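Local coordinates for Lmo1340 protein (Listeria monocytogenes, PDB 4NLM) that is of unknown function but is a probable surface lipoprotein built on a six-bladed, YqgU-like beta-propeller, at residues 184-194 and 205-216; 218-226 and 232-240. All blocks are in the same frame, centred on the assembly; numbering follows the deposited sequence.

Contact 1: 184-194 and 205-216; sequences WYGDNLVISNN and LYLQDIRDSATK
Leu207 reaches across to Ile191, its non-hydrogen-bonded partner in the antiparallel hairpin, and rests CD1 3.7 Å from Ile191 CG1. With CG anti to the backbone N (chi1 -177°), the same Leu207 methyl also meets CB of Leu189 and CD2 of the Tyr185 ring. Further along this face, in the conformer given, Leu205 CD2 lies against Asn193 CB. On the other face, which carries Val190, Ser192, Tyr206 and Gln208, the modelled conformer of Val190 sets CG1 beside Gln208 CG, while Ile210 sends CD1 to the edge of the Trp184 indole, 3.9 Å from CH2. The side chain of Gln208, bent at chi2 (-113°), turns its amide back over the neighbouring strand: NE2 donates to Ser192 OG at 3.0 Å and, from above the carbonyl plane, to Val190 O at 3.3 Å. Val190 O thus takes two donors, since Gln208 N also binds it. Backbone bonds pair Val190 with Gln208 and Ser192 with Tyr206, and Ile210 N to Asn188 O (2.9 Å) extends the ladder into the turn. There the Asn188 amide stacks on one face of the Arg211 guanidinium, planes 19° apart. Arg211 grips Asp209 side-on, NE to OD1 and NH1 to OD2 (2.8 Å), and its backbone N uses the anti lone pair of OD1 in an Asx turn. Strands 189-194 and 203-209 are the middle pair of a four-stranded propeller blade, flanked by 182-184 and 212-223; Phe226 of the next blade packs on Ile191, Asn193 and Leu205, and Met150 of the preceding blade on Trp184 and Val190.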
# COMPACT_ATOMS: atom_id res chain seq x y z
N TRP A 184 -3.72 5.72 -10.01
CA TRP A 184 -3.91 7.09 -10.42
C TRP A 184 -2.56 7.64 -10.90
O TRP A 184 -1.48 7.23 -10.44
CB TRP A 184 -4.35 7.95 -9.27
CG TRP A 184 -5.72 7.77 -8.81
CD1 TRP A 184 -6.13 7.17 -7.68
CD2 TRP A 184 -6.88 8.29 -9.44
NE1 TRP A 184 -7.50 7.25 -7.56
CE2 TRP A 184 -7.98 7.92 -8.65
CE3 TRP A 184 -7.11 9.02 -10.61
CZ2 TRP A 184 -9.28 8.31 -8.95
CZ3 TRP A 184 -8.40 9.36 -10.94
CH2 TRP A 184 -9.48 9.00 -10.11
N TYR A 185 -2.62 8.60 -11.79
CA TYR A 185 -1.43 9.30 -12.24
C TYR A 185 -1.58 10.82 -12.13
O TYR A 185 -0.61 11.54 -12.24
CB TYR A 185 -0.98 8.83 -13.63
CG TYR A 185 0.40 9.34 -14.00
CD1 TYR A 185 1.54 8.93 -13.30
CD2 TYR A 185 0.56 10.21 -15.05
CE1 TYR A 185 2.80 9.39 -13.64
CE2 TYR A 185 1.81 10.69 -15.40
CZ TYR A 185 2.92 10.28 -14.69
OH TYR A 185 4.15 10.77 -15.06
N GLY A 186 -2.78 11.29 -11.83
CA GLY A 186 -3.08 12.71 -11.68
C GLY A 186 -4.55 12.88 -11.32
O GLY A 186 -5.27 11.91 -11.05
N ASP A 187 -5.01 14.13 -11.38
CA ASP A 187 -6.38 14.47 -11.05
C ASP A 187 -7.38 13.59 -11.82
O ASP A 187 -8.30 13.03 -11.21
CB ASP A 187 -6.61 15.96 -11.37
CG ASP A 187 -7.99 16.48 -10.96
OD1 ASP A 187 -8.63 15.93 -10.05
OD2 ASP A 187 -8.41 17.50 -11.56
N ASN A 188 -7.16 13.44 -13.12
CA ASN A 188 -8.08 12.67 -13.99
C ASN A 188 -7.42 11.61 -14.86
O ASN A 188 -8.00 11.17 -15.83
CB ASN A 188 -8.83 13.63 -14.93
CG ASN A 188 -9.85 14.51 -14.22
OD1 ASN A 188 -10.74 14.02 -13.53
ND2 ASN A 188 -9.70 15.82 -14.37
N LEU A 189 -6.22 11.21 -14.51
CA LEU A 189 -5.46 10.26 -15.30
C LEU A 189 -5.21 8.97 -14.54
O LEU A 189 -4.95 8.98 -13.33
CB LEU A 189 -4.09 10.82 -15.68
CG LEU A 189 -4.07 12.02 -16.60
CD1 LEU A 189 -2.67 12.59 -16.76
CD2 LEU A 189 -4.68 11.71 -17.96
N VAL A 190 -5.29 7.84 -15.25
CA VAL A 190 -5.02 6.54 -14.65
C VAL A 190 -4.10 5.78 -15.58
O VAL A 190 -4.13 5.96 -16.79
CB VAL A 190 -6.31 5.72 -14.40
CG1 VAL A 190 -7.02 5.39 -15.71
CG2 VAL A 190 -6.00 4.42 -13.67
N ILE A 191 -3.20 5.01 -14.98
CA ILE A 191 -2.34 4.11 -15.71
C ILE A 191 -2.83 2.69 -15.39
O ILE A 191 -3.22 2.39 -14.25
CB ILE A 191 -0.86 4.25 -15.28
CG1 ILE A 191 -0.25 5.59 -15.68
CG2 ILE A 191 0.01 3.14 -15.88
CD1 ILE A 191 1.11 5.87 -15.09
N SER A 192 -2.84 1.87 -16.42
CA SER A 192 -3.22 0.47 -16.24
C SER A 192 -2.22 -0.44 -16.92
O SER A 192 -1.61 -0.05 -17.92
CB SER A 192 -4.64 0.22 -16.80
OG SER A 192 -4.72 0.50 -18.19
N ASN A 193 -2.06 -1.65 -16.38
CA ASN A 193 -1.21 -2.64 -16.98
C ASN A 193 -2.14 -3.64 -17.63
O ASN A 193 -2.80 -4.41 -16.94
CB ASN A 193 -0.33 -3.34 -15.95
CG ASN A 193 0.73 -4.24 -16.58
OD1 ASN A 193 0.83 -4.34 -17.79
ND2 ASN A 193 1.55 -4.86 -15.75
N ASN A 194 -2.20 -3.61 -18.95
CA ASN A 194 -3.14 -4.41 -19.70
C ASN A 194 -2.48 -5.68 -20.20
O ASN A 194 -1.56 -5.65 -21.02
CB ASN A 194 -3.72 -3.60 -20.87
CG ASN A 194 -4.55 -2.39 -20.42
OD1 ASN A 194 -4.55 -2.00 -19.25
ND2 ASN A 194 -5.23 -1.77 -21.37
N LEU A 205 1.70 -1.04 -20.32
CA LEU A 205 1.14 0.06 -19.54
C LEU A 205 0.56 1.13 -20.43
O LEU A 205 1.24 1.60 -21.33
CB LEU A 205 2.21 0.71 -18.68
CG LEU A 205 2.98 -0.14 -17.71
CD1 LEU A 205 3.80 0.77 -16.82
CD2 LEU A 205 1.99 -0.93 -16.87
N TYR A 206 -0.68 1.51 -20.12
CA TYR A 206 -1.42 2.52 -20.84
C TYR A 206 -1.81 3.65 -19.91
O TYR A 206 -2.12 3.45 -18.75
CB TYR A 206 -2.70 1.92 -21.44
CG TYR A 206 -2.43 1.06 -22.63
CD1 TYR A 206 -2.11 -0.27 -22.48
CD2 TYR A 206 -2.52 1.57 -23.91
CE1 TYR A 206 -1.87 -1.07 -23.58
CE2 TYR A 206 -2.28 0.78 -25.02
CZ TYR A 206 -1.94 -0.55 -24.84
OH TYR A 206 -1.70 -1.36 -25.92
N LEU A 207 -1.82 4.87 -20.46
CA LEU A 207 -2.27 6.07 -19.77
C LEU A 207 -3.60 6.50 -20.41
O LEU A 207 -3.75 6.45 -21.63
CB LEU A 207 -1.29 7.22 -19.97
CG LEU A 207 -1.59 8.54 -19.25
CD1 LEU A 207 -1.57 8.36 -17.73
CD2 LEU A 207 -0.58 9.61 -19.64
N GLN A 208 -4.55 6.90 -19.59
CA GLN A 208 -5.84 7.38 -20.11
C GLN A 208 -6.47 8.35 -19.15
O GLN A 208 -6.23 8.33 -17.95
CB GLN A 208 -6.80 6.22 -20.30
CG GLN A 208 -6.88 5.29 -19.10
CD GLN A 208 -6.31 3.89 -19.37
OE1 GLN A 208 -6.84 3.19 -20.25
NE2 GLN A 208 -5.29 3.45 -18.59
N ASP A 209 -7.28 9.23 -19.70
CA ASP A 209 -8.09 10.13 -18.91
C ASP A 209 -9.35 9.36 -18.53
O ASP A 209 -9.99 8.77 -19.39
CB ASP A 209 -8.41 11.39 -19.72
CG ASP A 209 -9.07 12.47 -18.89
OD1 ASP A 209 -10.12 12.21 -18.27
OD2 ASP A 209 -8.51 13.59 -18.84
N ILE A 210 -9.72 9.39 -17.27
CA ILE A 210 -10.87 8.60 -16.75
C ILE A 210 -12.23 8.99 -17.29
O ILE A 210 -13.23 8.27 -17.12
CB ILE A 210 -10.96 8.64 -15.22
CG1 ILE A 210 -11.24 10.05 -14.70
CG2 ILE A 210 -9.72 8.05 -14.59
CD1 ILE A 210 -11.50 10.12 -13.22
N ARG A 211 -12.27 10.13 -17.93
CA ARG A 211 -13.51 10.64 -18.48
C ARG A 211 -13.75 10.15 -19.90
O ARG A 211 -14.90 10.14 -20.36
CB ARG A 211 -13.42 12.16 -18.46
CG ARG A 211 -13.42 12.74 -17.06
CD ARG A 211 -13.15 14.23 -17.08
NE ARG A 211 -11.80 14.52 -17.52
CZ ARG A 211 -11.28 15.73 -17.73
NH1 ARG A 211 -10.02 15.83 -18.12
NH2 ARG A 211 -12.01 16.84 -17.54
N ASP A 212 -12.69 9.76 -20.60
CA ASP A 212 -12.79 9.33 -21.99
C ASP A 212 -11.78 8.27 -22.38
O ASP A 212 -10.59 8.56 -22.57
CB ASP A 212 -12.59 10.55 -22.90
CG ASP A 212 -12.68 10.21 -24.37
OD1 ASP A 212 -13.17 9.11 -24.71
OD2 ASP A 212 -12.26 11.04 -25.20
N SER A 213 -12.26 7.03 -22.56
CA SER A 213 -11.36 5.93 -22.90
C SER A 213 -10.71 6.07 -24.27
O SER A 213 -9.73 5.40 -24.56
CB SER A 213 -12.08 4.58 -22.79
OG SER A 213 -13.22 4.55 -23.63
N ALA A 214 -11.24 6.95 -25.13
CA ALA A 214 -10.60 7.17 -26.42
C ALA A 214 -9.19 7.76 -26.25
O ALA A 214 -8.37 7.70 -27.16
CB ALA A 214 -11.47 8.08 -27.29
N THR A 215 -8.92 8.32 -25.07
CA THR A 215 -7.60 8.92 -24.78
C THR A 215 -6.51 7.89 -24.47
O THR A 215 -5.35 8.27 -24.31
CB THR A 215 -7.67 9.88 -23.57
OG1 THR A 215 -8.02 9.14 -22.40
CG2 THR A 215 -8.67 10.98 -23.79
N LYS A 216 -6.87 6.61 -24.40
CA LYS A 216 -5.91 5.51 -24.07
C LYS A 216 -4.65 5.53 -24.96
O LYS A 216 -4.76 5.56 -26.20
CB LYS A 216 -6.66 4.19 -24.21
CG LYS A 216 -5.82 2.94 -24.21
CD LYS A 216 -6.67 1.79 -24.72
CE LYS A 216 -5.86 0.55 -24.98
NZ LYS A 216 -5.43 -0.07 -23.70

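Contact 2: 218-226 and 232-240; sequences LIVANIMQF and VLLTIEKNS
A classic beta bulge opens the 225-229/232-238 hairpin of a propeller blade: Met224 and Gln225 both face Ile236. Ile236 O accepts from two successive amides, Met224 N at 2.9 Å and Gln225 N at 3.3 Å, and Ile236 N returns a bond to Gln225 O at 2.8 Å. Ile223, just ahead of the bulge, lays CG2 and CD1 across Thr235 at about a right angle, CD1 standing 3.8 Å from Thr235 CB and also beside Glu237 OE2. The selenomethionine Met224 stretches out with CG anti to its backbone nitrogen (chi1 178°), then bends at chi3 and brings CE up to the Lys238 side chain, a contact whose closeness is doubtful because Lys238 is modelled in two conformers. At the other end Phe226 CD2 meets Leu233 CD1 at 4.0 Å. Glu237 OE1 accepts from two waters, one of which also donates to Ala221 O and the other, at 2.7 Å, to Asn222 O. The carboxylate is therefore tied through solvent to the carbonyls of Ala221 and Asn222, in the bulged end of strand 212-223. Backbone hydrogen bonds set the strand pairing, and the water bridges probably let the acid of Glu237 sit close to carbonyl oxygens it could not bind directly without a proton.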
# COMPACT_ATOMS: atom_id res chain seq x y z
N LEU A 218 -0.39 3.89 -25.18
CA LEU A 218 0.71 3.05 -24.70
C LEU A 218 1.87 3.90 -24.22
O LEU A 218 2.39 4.73 -24.98
CB LEU A 218 1.21 2.16 -25.84
CG LEU A 218 2.50 1.40 -25.53
CD1 LEU A 218 2.19 0.29 -24.55
CD2 LEU A 218 3.12 0.84 -26.80
N ILE A 219 2.30 3.71 -22.97
CA ILE A 219 3.41 4.48 -22.44
C ILE A 219 4.64 3.62 -22.12
O ILE A 219 5.76 4.09 -22.25
CB ILE A 219 3.00 5.37 -21.24
CG1 ILE A 219 2.33 4.55 -20.14
CG2 ILE A 219 2.08 6.50 -21.71
CD1 ILE A 219 2.22 5.25 -18.81
N VAL A 220 4.46 2.35 -21.74
CA VAL A 220 5.60 1.48 -21.44
C VAL A 220 5.22 0.04 -21.77
O VAL A 220 4.26 -0.48 -21.25
CB VAL A 220 6.02 1.55 -19.95
CG1 VAL A 220 7.33 0.82 -19.75
CG2 VAL A 220 6.17 2.99 -19.47
N ALA A 221 6.02 -0.62 -22.61
CA ALA A 221 5.73 -1.96 -23.02
C ALA A 221 6.34 -2.99 -22.08
O ALA A 221 7.37 -2.76 -21.46
CB ALA A 221 6.27 -2.18 -24.42
N ASN A 222 5.69 -4.14 -21.99
CA ASN A 222 6.26 -5.33 -21.35
C ASN A 222 6.69 -5.15 -19.90
O ASN A 222 7.85 -5.36 -19.54
CB ASN A 222 7.41 -5.82 -22.21
CG ASN A 222 6.99 -6.10 -23.63
OD1 ASN A 222 5.99 -6.80 -23.89
ND2 ASN A 222 7.71 -5.53 -24.57
N ILE A 223 5.72 -4.84 -19.06
CA ILE A 223 5.92 -4.61 -17.65
C ILE A 223 5.16 -5.64 -16.80
O ILE A 223 4.03 -6.01 -17.11
CB ILE A 223 5.44 -3.19 -17.29
CG1 ILE A 223 6.29 -2.16 -18.04
CG2 ILE A 223 5.45 -2.96 -15.80
CD1 ILE A 223 7.78 -2.31 -17.86
N MSE A 224 5.80 -6.12 -15.75
CA MSE A 224 5.16 -7.06 -14.84
C MSE A 224 4.37 -6.41 -13.72
O MSE A 224 3.26 -6.84 -13.43
CB MSE A 224 6.25 -7.97 -14.23
CG MSE A 224 5.72 -8.96 -13.24
SE MSE A 224 7.23 -9.84 -12.36
CE MSE A 224 8.56 -9.84 -13.76
N GLN A 225 4.90 -5.34 -13.13
CA GLN A 225 4.26 -4.73 -11.98
C GLN A 225 4.65 -3.25 -12.04
O GLN A 225 5.73 -2.92 -12.54
CB GLN A 225 4.80 -5.38 -10.69
CG GLN A 225 4.08 -4.96 -9.43
CD GLN A 225 4.52 -5.78 -8.24
OE1 GLN A 225 4.73 -6.98 -8.37
NE2 GLN A 225 4.58 -5.18 -7.08
N PHE A 226 3.83 -2.35 -11.49
CA PHE A 226 4.16 -0.93 -11.49
C PHE A 226 3.55 -0.31 -10.27
O PHE A 226 2.67 -0.87 -9.63
CB PHE A 226 3.69 -0.26 -12.77
CG PHE A 226 2.22 -0.05 -12.82
CD1 PHE A 226 1.36 -1.07 -13.16
CD2 PHE A 226 1.68 1.20 -12.54
CE1 PHE A 226 -0.01 -0.88 -13.20
CE2 PHE A 226 0.33 1.40 -12.57
CZ PHE A 226 -0.52 0.36 -12.90
N VAL A 232 6.66 9.80 -9.36
CA VAL A 232 7.57 8.80 -9.92
C VAL A 232 6.77 7.57 -10.29
O VAL A 232 5.97 7.11 -9.50
CB VAL A 232 8.67 8.42 -8.92
CG1 VAL A 232 9.55 7.30 -9.46
CG2 VAL A 232 9.49 9.65 -8.58
N LEU A 233 6.99 7.08 -11.50
CA LEU A 233 6.44 5.83 -11.96
C LEU A 233 7.55 4.78 -11.83
O LEU A 233 8.62 4.88 -12.44
CB LEU A 233 6.01 5.90 -13.42
CG LEU A 233 5.68 4.59 -14.13
CD1 LEU A 233 4.50 3.89 -13.45
CD2 LEU A 233 5.37 4.76 -15.61
N LEU A 234 7.28 3.77 -11.01
CA LEU A 234 8.13 2.60 -10.83
C LEU A 234 7.60 1.48 -11.70
O LEU A 234 6.39 1.23 -11.71
CB LEU A 234 8.07 2.12 -9.39
CG LEU A 234 8.71 0.75 -9.13
CD1 LEU A 234 10.23 0.85 -9.25
CD2 LEU A 234 8.26 0.17 -7.79
N THR A 235 8.47 0.86 -12.48
CA THR A 235 8.12 -0.34 -13.20
C THR A 235 9.06 -1.46 -12.80
O THR A 235 10.22 -1.24 -12.46
CB THR A 235 8.12 -0.18 -14.73
OG1 THR A 235 9.40 0.21 -15.17
CG2 THR A 235 7.09 0.86 -15.18
N ILE A 236 8.55 -2.69 -12.85
CA ILE A 236 9.33 -3.89 -12.56
C ILE A 236 9.11 -4.85 -13.72
O ILE A 236 7.98 -5.08 -14.14
CB ILE A 236 8.88 -4.54 -11.23
CG1 ILE A 236 8.98 -3.55 -10.07
CG2 ILE A 236 9.69 -5.78 -10.92
CD1 ILE A 236 8.43 -4.06 -8.74
N GLU A 237 10.20 -5.45 -14.20
CA GLU A 237 10.14 -6.37 -15.29
C GLU A 237 11.28 -7.38 -15.17
O GLU A 237 12.31 -7.09 -14.58
CB GLU A 237 10.21 -5.65 -16.65
CG GLU A 237 11.56 -5.02 -16.93
CD GLU A 237 11.51 -4.04 -18.08
OE1 GLU A 237 11.71 -4.45 -19.24
OE2 GLU A 237 11.33 -2.84 -17.79
N LYS A 238 11.08 -8.59 -15.69
CA LYS A 238 12.16 -9.56 -15.72
C LYS A 238 13.23 -9.03 -16.64
O LYS A 238 12.94 -8.31 -17.58
CB LYS A 238 11.69 -10.91 -16.28
CG LYS A 238 10.79 -11.71 -15.37
CD LYS A 238 10.35 -13.03 -16.01
CE LYS A 238 11.52 -13.84 -16.54
NZ LYS A 238 11.08 -15.13 -17.16
N ASN A 239 14.47 -9.37 -16.34
CA ASN A 239 15.61 -8.99 -17.17
C ASN A 239 16.49 -10.24 -17.19
O ASN A 239 17.47 -10.32 -16.46
CB ASN A 239 16.31 -7.80 -16.57
CG ASN A 239 17.49 -7.38 -17.36
OD1 ASN A 239 17.65 -7.79 -18.51
ND2 ASN A 239 18.32 -6.54 -16.77
N SER A 240 16.12 -11.18 -18.05
CA SER A 240 16.60 -12.56 -17.99
C SER A 240 15.95 -13.25 -16.81
O SER A 240 15.35 -12.62 -15.96
CB SER A 240 18.11 -12.75 -17.90
OG SER A 240 18.59 -12.59 -16.59
O HOH W 1 10.05 -2.92 -21.19
O HOH W 2 10.18 -6.42 -20.30

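In the fold
Contact 1 closes before contact 2 opens, and their centres lie about 16 Å apart on the same side of the chain's centre. Contact 1 is the hairpin between the two inner strands of one four-stranded blade; contact 2 pairs 225-229 with 232-238, the start of the following sheet. Strand 212-223 is common to both: its beginning lies in 205-216, its end in 218-226. It runs as the edge strand beside 203-209, where backbone hydrogen bonds link Leu205 N to Val220 O and Ile219 N to Leu205 O, with a classic bulge there. The chain then passes directly into the next blade, so together the contacts mark a blade-to-blade step of the propeller.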